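Local atomic coordinates of putative ABC transporter, periplasmic binding protein, amino acid (Neisseria gonorrhoeae, PDB entry 2YJP), a protein that binds L-cysteine as a solute receptor and probably hands it to an ABC transporter for uptake into the cell. Residues L189-D192 / E196-D199; V144-V149 / G172-A177; K52-I57 / K117-L122. The protein carries 1 engineered substitution. All coordinates share one frame; numbering follows the deposited sequence.

How the contacts relate
The three contacts go from core to surface. Contact 2 is fully buried, its centre about 10 Å from that of the chain, and joins a strand to a helix N-terminus by apolar touches beside the bound cysteine. Contact 1 is partly buried: a phenylalanine packs on a helix while acidic side chains of both segments hold zinc. The two reach the same mixed sheet and meet where K190 NZ forms a salt bridge of 2.8 Å with D176 OD1. Contact 3, its centre 28 to 29 Å from theirs, joins the end of helix 48-54 and the start of strand 57-61 to the edge strand 120-121 of the parallel sheet. There a long salt bridge and one isoleucine do the joining, away from the ligand.

Contact 1 of 3, residues L189-D192 / E196-D199; sequences LKFD and ETFD. With ZN (zinc ion), chain G; ZN (zinc ion), chain J.
E196 lays its CB and its backbone against F191, and an acid on each segment, D192 and E196, holds a zinc ion. E196 CB stands 3.9 Å from F191 CD1, and E196 O lies over one face of the phenyl ring, so the helix backbone itself forms part of the ring's cover. Beyond CG the glutamate runs out extended, and its OE2 binds a zinc ion at 1.9 Å; the carboxylate is turned 68° from the ring plane. The same zinc binds two waters, one of them at 2.4 Å from the metal, and that water accepts from D192 N at 3.0 Å, giving an indirect tie between helix and strand end. The other oxygen, E196 OE1, accepts from Q193 N in the turn. T197 follows with OG1 only 3.3 Å from F191 CB; this hydroxyl spends its hydrogen bond on Q193 O, so its meeting with F191 is van der Waals in kind. T197 CA approaches the ring obliquely, 4.0 Å from F191 CD2. A second zinc is held by D192 OD2, 2.0 Å away, together with E105, which follows strand 99-103 of the other sheet. Strand 187-191, a tight turn and helix 194-202 leading on to the parallel strand 208-212, the two strands flanking 166-170, make a beta-alpha-beta crossover of the alpha/beta fold of solute-binding proteins.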
loop_
_atom_site.group_PDB
_atom_site.type_symbol
_atom_site.label_atom_id
_atom_site.label_comp_id
_atom_site.label_asym_id
_atom_site.label_seq_id
_atom_site.Cartn_x
_atom_site.Cartn_y
_atom_site.Cartn_z
ATOM N N LEU A 189 1.456 10.737 16.683
ATOM C CA LEU A 189 0.675 9.711 17.353
ATOM C C LEU A 189 0.413 8.585 16.347
ATOM O O LEU A 189 -0.181 8.787 15.306
ATOM C CB LEU A 189 -0.643 10.284 17.859
ATOM C CG LEU A 189 -1.550 9.340 18.648
ATOM C CD1 LEU A 189 -0.949 8.969 19.920
ATOM C CD2 LEU A 189 -2.747 10.028 19.124
ATOM N N LYS A 190 0.867 7.386 16.689
ATOM C CA LYS A 190 0.898 6.266 15.747
ATOM C C LYS A 190 -0.108 5.157 16.152
ATOM O O LYS A 190 -0.288 4.865 17.320
ATOM C CB LYS A 190 2.318 5.709 15.647
ATOM C CG LYS A 190 3.392 6.756 15.669
ATOM C CD LYS A 190 4.753 6.197 15.268
ATOM C CE LYS A 190 5.844 7.258 15.499
ATOM N NZ LYS A 190 7.213 6.884 15.013
ATOM N N PHE A 191 -0.780 4.565 15.165
ATOM C CA PHE A 191 -1.698 3.467 15.424
ATOM C C PHE A 191 -1.315 2.344 14.480
ATOM O O PHE A 191 -0.913 2.621 13.336
ATOM C CB PHE A 191 -3.122 3.931 15.117
ATOM C CG PHE A 191 -3.649 4.946 16.094
ATOM C CD1 PHE A 191 -4.280 4.539 17.288
ATOM C CD2 PHE A 191 -3.481 6.295 15.848
ATOM C CE1 PHE A 191 -4.737 5.492 18.212
ATOM C CE2 PHE A 191 -3.925 7.259 16.771
ATOM C CZ PHE A 191 -4.554 6.868 17.925
ATOM N N ASP A 192 -1.414 1.102 14.926
ATOM C CA ASP A 192 -1.079 -0.105 14.096
ATOM C C ASP A 192 -1.871 -0.211 12.774
ATOM O O ASP A 192 -1.312 -0.534 11.748
ATOM C CB ASP A 192 -1.302 -1.384 14.905
ATOM C CG ASP A 192 -0.228 -1.605 16.001
ATOM O OD1 ASP A 192 0.626 -0.732 16.123
ATOM O OD2 ASP A 192 -0.190 -2.664 16.724
ATOM N N GLU A 196 -8.036 2.428 12.792
ATOM C CA GLU A 196 -7.748 3.183 14.024
ATOM C C GLU A 196 -7.242 4.580 13.714
ATOM O O GLU A 196 -7.697 5.559 14.342
ATOM C CB GLU A 196 -6.693 2.528 14.908
ATOM C CG GLU A 196 -7.050 1.242 15.575
ATOM C CD GLU A 196 -5.779 0.616 16.227
ATOM O OE1 GLU A 196 -4.672 0.522 15.552
ATOM O OE2 GLU A 196 -5.891 0.209 17.424
ATOM N N THR A 197 -6.312 4.676 12.769
ATOM C CA THR A 197 -5.663 5.956 12.483
ATOM C C THR A 197 -6.671 7.012 11.960
ATOM O O THR A 197 -6.720 8.152 12.433
ATOM C CB THR A 197 -4.516 5.769 11.483
ATOM O OG1 THR A 197 -3.645 4.737 11.965
ATOM C CG2 THR A 197 -3.713 7.078 11.336
ATOM N N PHE A 198 -7.507 6.609 11.030
ATOM C CA PHE A 198 -8.483 7.518 10.506
ATOM C C PHE A 198 -9.608 7.791 11.545
ATOM O O PHE A 198 -10.079 8.911 11.626
ATOM C CB PHE A 198 -9.041 7.015 9.200
ATOM C CG PHE A 198 -8.104 7.128 8.076
ATOM C CD1 PHE A 198 -8.001 8.327 7.333
ATOM C CD2 PHE A 198 -7.288 6.046 7.717
ATOM C CE1 PHE A 198 -7.130 8.440 6.277
ATOM C CE2 PHE A 198 -6.407 6.162 6.620
ATOM C CZ PHE A 198 -6.346 7.343 5.885
ATOM N N ASP A 199 -10.013 6.776 12.318
ATOM C CA ASP A 199 -10.918 6.998 13.434
ATOM C C ASP A 199 -10.312 8.023 14.403
ATOM O O ASP A 199 -11.021 8.857 14.922
ATOM C CB ASP A 199 -11.286 5.717 14.231
ATOM C CG ASP A 199 -12.270 4.781 13.487
ATOM O OD1 ASP A 199 -12.990 5.230 12.542
ATOM O OD2 ASP A 199 -12.346 3.564 13.861
HETATM ZN ZN ZN G . -0.863 -4.319 15.831
HETATM ZN ZN ZN J . -4.414 -0.417 18.516
HETATM O O HOH W 1 -2.327 0.593 17.791
HETATM O O HOH W 2 -5.174 0.524 20.666
#

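Contact 2 of 3, residues V144-V149 / G172-A177; sequences VALGVV and GTTADA. With CYS (cysteine), chain D.
L146 reaches the first turn of helix 174-182 with both of its methyl groups, and they meet different atoms of T174 and A175. CG lies beside the backbone N (chi1 -57°), and chi2 of 172° extends the chain to L146 CD1, which settles on the helix backbone 3.7 Å from A175 CA. The other branch, L146 CD2, comes to 3.4 Å from T174 OG1. A third touch, L146 CD2 to A175 CB at 4.1 Å, is purely apolar. T174 holds OG1 between its backbone N and carbonyl carbon (chi1 44°), which turns the hydroxyl to L146 and leaves T174 CG2 beside the ligand, 3.7 Å from the cysteine OXT. That oxygen also receives T174 N at 3.0 Å, through a bent bond with an N-H...O angle of 142°. T173 is the N-cap: its OG1 accepts weakly from D176 N and also pairs with N170 O, while CG2 lies near the ligand's CB and SG. D176 ties down the start of the loop, since its OD2 takes G172 N at 2.9 Å through the anti lone pair, and K190 engages OD1. The ligand's remaining partners include N124, T126, R109, R131 and D212. A carboxylate oxygen bound by a backbone N-H at a helix N-terminus, where the helix dipole would favour negative charge, is one element of how this solute-binding-protein pocket holds its amino acid.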
loop_
_atom_site.group_PDB
_atom_site.type_symbol
_atom_site.label_atom_id
_atom_site.label_comp_id
_atom_site.label_asym_id
_atom_site.label_seq_id
_atom_site.Cartn_x
_atom_site.Cartn_y
_atom_site.Cartn_z
ATOM N N VAL A 144 3.470 6.517 -5.907
ATOM C CA VAL A 144 2.715 7.292 -4.996
ATOM C C VAL A 144 3.614 8.284 -4.228
ATOM O O VAL A 144 4.783 8.049 -3.974
ATOM C CB VAL A 144 1.844 6.325 -4.054
ATOM C CG1 VAL A 144 2.492 5.936 -2.876
ATOM C CG2 VAL A 144 0.727 7.028 -3.525
ATOM N N ALA A 145 3.034 9.417 -3.878
ATOM C CA ALA A 145 3.675 10.433 -3.070
ATOM C C ALA A 145 2.871 10.492 -1.766
ATOM O O ALA A 145 1.727 10.014 -1.728
ATOM C CB ALA A 145 3.617 11.773 -3.792
ATOM N N LEU A 146 3.453 11.062 -0.722
ATOM C CA LEU A 146 2.746 11.334 0.494
ATOM C C LEU A 146 1.946 12.629 0.428
ATOM O O LEU A 146 2.276 13.585 -0.310
ATOM C CB LEU A 146 3.722 11.374 1.685
ATOM C CG LEU A 146 4.578 10.085 1.912
ATOM C CD1 LEU A 146 5.643 10.309 2.998
ATOM C CD2 LEU A 146 3.642 8.869 2.162
ATOM N N GLY A 147 0.896 12.685 1.243
ATOM C CA GLY A 147 0.101 13.896 1.382
ATOM C C GLY A 147 -0.357 14.020 2.805
ATOM O O GLY A 147 -0.069 13.187 3.629
ATOM N N VAL A 148 -1.023 15.115 3.124
ATOM C CA VAL A 148 -1.550 15.290 4.490
ATOM C C VAL A 148 -3.023 15.674 4.442
ATOM O O VAL A 148 -3.381 16.591 3.685
ATOM C CB VAL A 148 -0.763 16.408 5.232
ATOM C CG1 VAL A 148 -1.350 16.598 6.665
ATOM C CG2 VAL A 148 0.704 16.051 5.248
ATOM N N VAL A 149 -3.867 14.990 5.248
ATOM C CA VAL A 149 -5.297 15.314 5.278
ATOM C C VAL A 149 -5.667 15.948 6.628
ATOM O O VAL A 149 -5.084 15.564 7.681
ATOM C CB VAL A 149 -6.184 14.124 4.962
ATOM C CG1 VAL A 149 -6.172 13.000 6.123
ATOM C CG2 VAL A 149 -7.607 14.594 4.643
ATOM N N GLY A 172 4.649 2.421 10.924
ATOM C CA GLY A 172 5.485 1.593 10.051
ATOM C C GLY A 172 5.287 1.955 8.559
ATOM O O GLY A 172 5.662 1.195 7.695
ATOM N N THR A 173 4.605 3.079 8.288
ATOM C CA THR A 173 4.435 3.535 6.937
ATOM C C THR A 173 5.555 4.499 6.524
ATOM O O THR A 173 6.351 4.977 7.346
ATOM C CB THR A 173 3.057 4.246 6.716
ATOM O OG1 THR A 173 2.906 5.358 7.604
ATOM C CG2 THR A 173 1.872 3.261 6.873
ATOM N N THR A 174 5.608 4.789 5.228
ATOM C CA THR A 174 6.559 5.790 4.715
ATOM C C THR A 174 6.211 7.154 5.294
ATOM O O THR A 174 7.121 7.918 5.577
ATOM C CB THR A 174 6.555 5.873 3.207
ATOM O OG1 THR A 174 5.195 5.859 2.773
ATOM C CG2 THR A 174 7.358 4.650 2.555
ATOM N N ALA A 175 4.927 7.446 5.557
ATOM C CA ALA A 175 4.644 8.748 6.227
ATOM C C ALA A 175 5.262 8.833 7.620
ATOM O O ALA A 175 5.818 9.880 7.980
ATOM C CB ALA A 175 3.181 9.083 6.267
ATOM N N ASP A 176 5.129 7.741 8.396
ATOM C CA ASP A 176 5.776 7.610 9.709
ATOM C C ASP A 176 7.279 7.825 9.548
ATOM O O ASP A 176 7.868 8.634 10.264
ATOM C CB ASP A 176 5.476 6.186 10.243
ATOM C CG ASP A 176 6.080 5.903 11.598
ATOM O OD1 ASP A 176 6.690 6.802 12.253
ATOM O OD2 ASP A 176 5.943 4.729 12.004
ATOM N N ALA A 177 7.905 7.133 8.588
ATOM C CA ALA A 177 9.369 7.252 8.423
ATOM C C ALA A 177 9.802 8.683 7.959
ATOM O O ALA A 177 10.755 9.281 8.458
ATOM C CB ALA A 177 9.891 6.213 7.440
HETATM N N CYS D . 2.761 2.435 0.615
HETATM C CA CYS D . 3.162 3.016 1.918
HETATM C C CYS D . 4.195 2.111 2.593
HETATM O O CYS D . 4.609 1.080 1.982
HETATM C CB CYS D . 1.975 3.177 2.857
HETATM S SG CYS D . 1.056 1.661 3.178
HETATM O OXT CYS D . 4.610 2.423 3.713
#

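Contact 3 of 3, residues K52-I57 / K117-L122; sequences KEKGVI and KVDLIL. With ZN (zinc ion), chain I.
I57 and D119 bring the two backbones nearest, with their CA atoms 6.5 Å apart, where the chain has left helix 48-54 through G55, whose positive phi of 77° turns it toward strand 57-61. D119 is the residue through which the second segment makes its contacts; its CB is directed toward the first segment, and its carboxylate touches both I57 and K54. D119 OD2 lies 3.7 Å from I57 C and equally near I57 CG1, and D119 CB comes to 4.0 Å from the same CG1. The isoleucine thus passes obliquely across the aspartate, with CG1 anti to the backbone N (chi1 -173°) and offered to the carboxylate. The main polar partner of OD2 lies just beyond the segment: it accepts a hydrogen bond from R58 N, which fixes the carboxylate against the start of the strand. The other oxygen, D119 OD1, meets K54 NZ at 3.6 Å, a long salt bridge; NZ to D119 OD2 is longer still at 4.1 Å. The lysine and aspartate approach from opposite directions, and a bend in the lysine at chi3 (-98°) carries the ammonium across from the helix end. This bond is exposed on the K54 side, so solvent would be expected to weaken it, whereas D119 is buried. E53, on the same helical turn, holds a zinc ion through OE1 at 2.5 Å, apart from the 117-122 segment. The contact sits at one end of the parallel sheet in which 57-61 lies between 99-103 and 120-121. I57 pairs with K98 and E100 and rests on L93 of helix 80-93, L120 packs on L88 of that helix and on strand 237-244, and V118 leans on V113 of helix 109-114.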
loop_
_atom_site.group_PDB
_atom_site.type_symbol
_atom_site.label_atom_id
_atom_site.label_comp_id
_atom_site.label_asym_id
_atom_site.label_seq_id
_atom_site.Cartn_x
_atom_site.Cartn_y
_atom_site.Cartn_z
ATOM N N LYS A 52 4.542 -24.432 -5.916
ATOM C CA LYS A 52 3.705 -25.275 -6.795
ATOM C C LYS A 52 3.366 -26.537 -6.012
ATOM O O LYS A 52 2.263 -27.036 -6.112
ATOM C CB LYS A 52 4.373 -25.592 -8.152
ATOM C CG LYS A 52 4.434 -24.375 -9.108
ATOM C CD LYS A 52 5.005 -24.742 -10.464
ATOM C CE LYS A 52 4.407 -23.863 -11.572
ATOM N NZ LYS A 52 5.210 -23.984 -12.831
ATOM N N GLU A 53 4.292 -26.983 -5.159
ATOM C CA GLU A 53 4.128 -28.231 -4.434
ATOM C C GLU A 53 3.074 -28.107 -3.343
ATOM O O GLU A 53 2.252 -28.986 -3.143
ATOM C CB GLU A 53 5.447 -28.657 -3.817
ATOM C CG GLU A 53 5.374 -29.946 -3.041
ATOM C CD GLU A 53 6.729 -30.576 -2.925
ATOM O OE1 GLU A 53 7.640 -29.970 -2.310
ATOM O OE2 GLU A 53 6.903 -31.673 -3.480
ATOM N N LYS A 54 3.117 -27.005 -2.624
ATOM C CA LYS A 54 2.048 -26.718 -1.688
ATOM C C LYS A 54 0.684 -26.466 -2.323
ATOM O O LYS A 54 -0.309 -26.658 -1.653
ATOM C CB LYS A 54 2.408 -25.529 -0.808
ATOM C CG LYS A 54 3.513 -25.849 0.232
ATOM C CD LYS A 54 3.891 -24.610 1.049
ATOM C CE LYS A 54 5.162 -23.971 0.473
ATOM N NZ LYS A 54 5.301 -22.445 0.678
ATOM N N GLY A 55 0.618 -26.022 -3.581
ATOM C CA GLY A 55 -0.671 -25.772 -4.225
ATOM C C GLY A 55 -1.380 -24.483 -3.813
ATOM O O GLY A 55 -2.549 -24.250 -4.191
ATOM N N VAL A 56 -0.690 -23.629 -3.047
ATOM C CA VAL A 56 -1.261 -22.394 -2.544
ATOM C C VAL A 56 -0.126 -21.386 -2.297
ATOM O O VAL A 56 0.960 -21.755 -1.820
ATOM C CB VAL A 56 -2.087 -22.640 -1.213
ATOM C CG1 VAL A 56 -1.201 -23.132 -0.099
ATOM C CG2 VAL A 56 -2.812 -21.390 -0.740
ATOM N N ILE A 57 -0.368 -20.122 -2.640
ATOM C CA ILE A 57 0.607 -19.095 -2.362
ATOM C C ILE A 57 0.096 -18.219 -1.231
ATOM O O ILE A 57 -1.052 -17.729 -1.259
ATOM C CB ILE A 57 0.989 -18.299 -3.606
ATOM C CG1 ILE A 57 2.169 -17.318 -3.301
ATOM C CG2 ILE A 57 -0.264 -17.609 -4.210
ATOM C CD1 ILE A 57 2.825 -16.697 -4.564
ATOM N N LYS A 117 6.248 -16.292 7.014
ATOM C CA LYS A 117 4.786 -16.321 7.247
ATOM C C LYS A 117 3.990 -16.111 5.961
ATOM O O LYS A 117 2.889 -16.669 5.792
ATOM C CB LYS A 117 4.337 -15.325 8.319
ATOM C CG LYS A 117 2.889 -15.527 8.740
ATOM C CD LYS A 117 2.505 -14.654 9.970
ATOM N N VAL A 118 4.552 -15.313 5.065
ATOM C CA VAL A 118 4.056 -15.213 3.702
ATOM C C VAL A 118 5.159 -15.399 2.669
ATOM O O VAL A 118 6.350 -15.234 2.954
ATOM C CB VAL A 118 3.350 -13.828 3.419
ATOM C CG1 VAL A 118 2.278 -13.529 4.465
ATOM C CG2 VAL A 118 4.392 -12.666 3.284
ATOM N N ASP A 119 4.739 -15.737 1.446
ATOM C CA ASP A 119 5.667 -15.977 0.344
ATOM C C ASP A 119 6.005 -14.675 -0.397
ATOM O O ASP A 119 7.071 -14.534 -0.996
ATOM C CB ASP A 119 5.054 -16.965 -0.626
ATOM C CG ASP A 119 4.730 -18.308 0.026
ATOM O OD1 ASP A 119 5.594 -18.864 0.728
ATOM O OD2 ASP A 119 3.613 -18.815 -0.187
ATOM N N LEU A 120 5.102 -13.708 -0.288
ATOM C CA LEU A 120 5.104 -12.546 -1.100
ATOM C C LEU A 120 4.302 -11.466 -0.374
ATOM O O LEU A 120 3.294 -11.759 0.279
ATOM C CB LEU A 120 4.460 -12.876 -2.446
ATOM C CG LEU A 120 4.260 -11.725 -3.407
ATOM C CD1 LEU A 120 5.499 -11.311 -4.027
ATOM C CD2 LEU A 120 3.502 -12.184 -4.570
ATOM N N ILE A 121 4.775 -10.225 -0.478
ATOM C CA ILE A 121 4.045 -9.085 0.088
ATOM C C ILE A 121 3.480 -8.310 -1.054
ATOM O O ILE A 121 4.241 -7.899 -1.948
ATOM C CB ILE A 121 4.934 -8.138 0.913
ATOM C CG1 ILE A 121 5.358 -8.841 2.199
ATOM C CG2 ILE A 121 4.225 -6.758 1.122
ATOM C CD1 ILE A 121 4.171 -9.109 3.190
ATOM N N LEU A 122 2.152 -8.132 -1.028
ATOM C CA LEU A 122 1.480 -7.205 -1.935
ATOM C C LEU A 122 0.633 -6.273 -1.061
ATOM O O LEU A 122 -0.479 -5.887 -1.452
ATOM C CB LEU A 122 0.631 -7.983 -2.939
ATOM C CG LEU A 122 1.437 -8.425 -4.189
ATOM C CD1 LEU A 122 0.700 -9.333 -5.098
ATOM C CD2 LEU A 122 1.966 -7.185 -5.019
HETATM ZN ZN ZN I . 8.308 -31.722 -0.690
#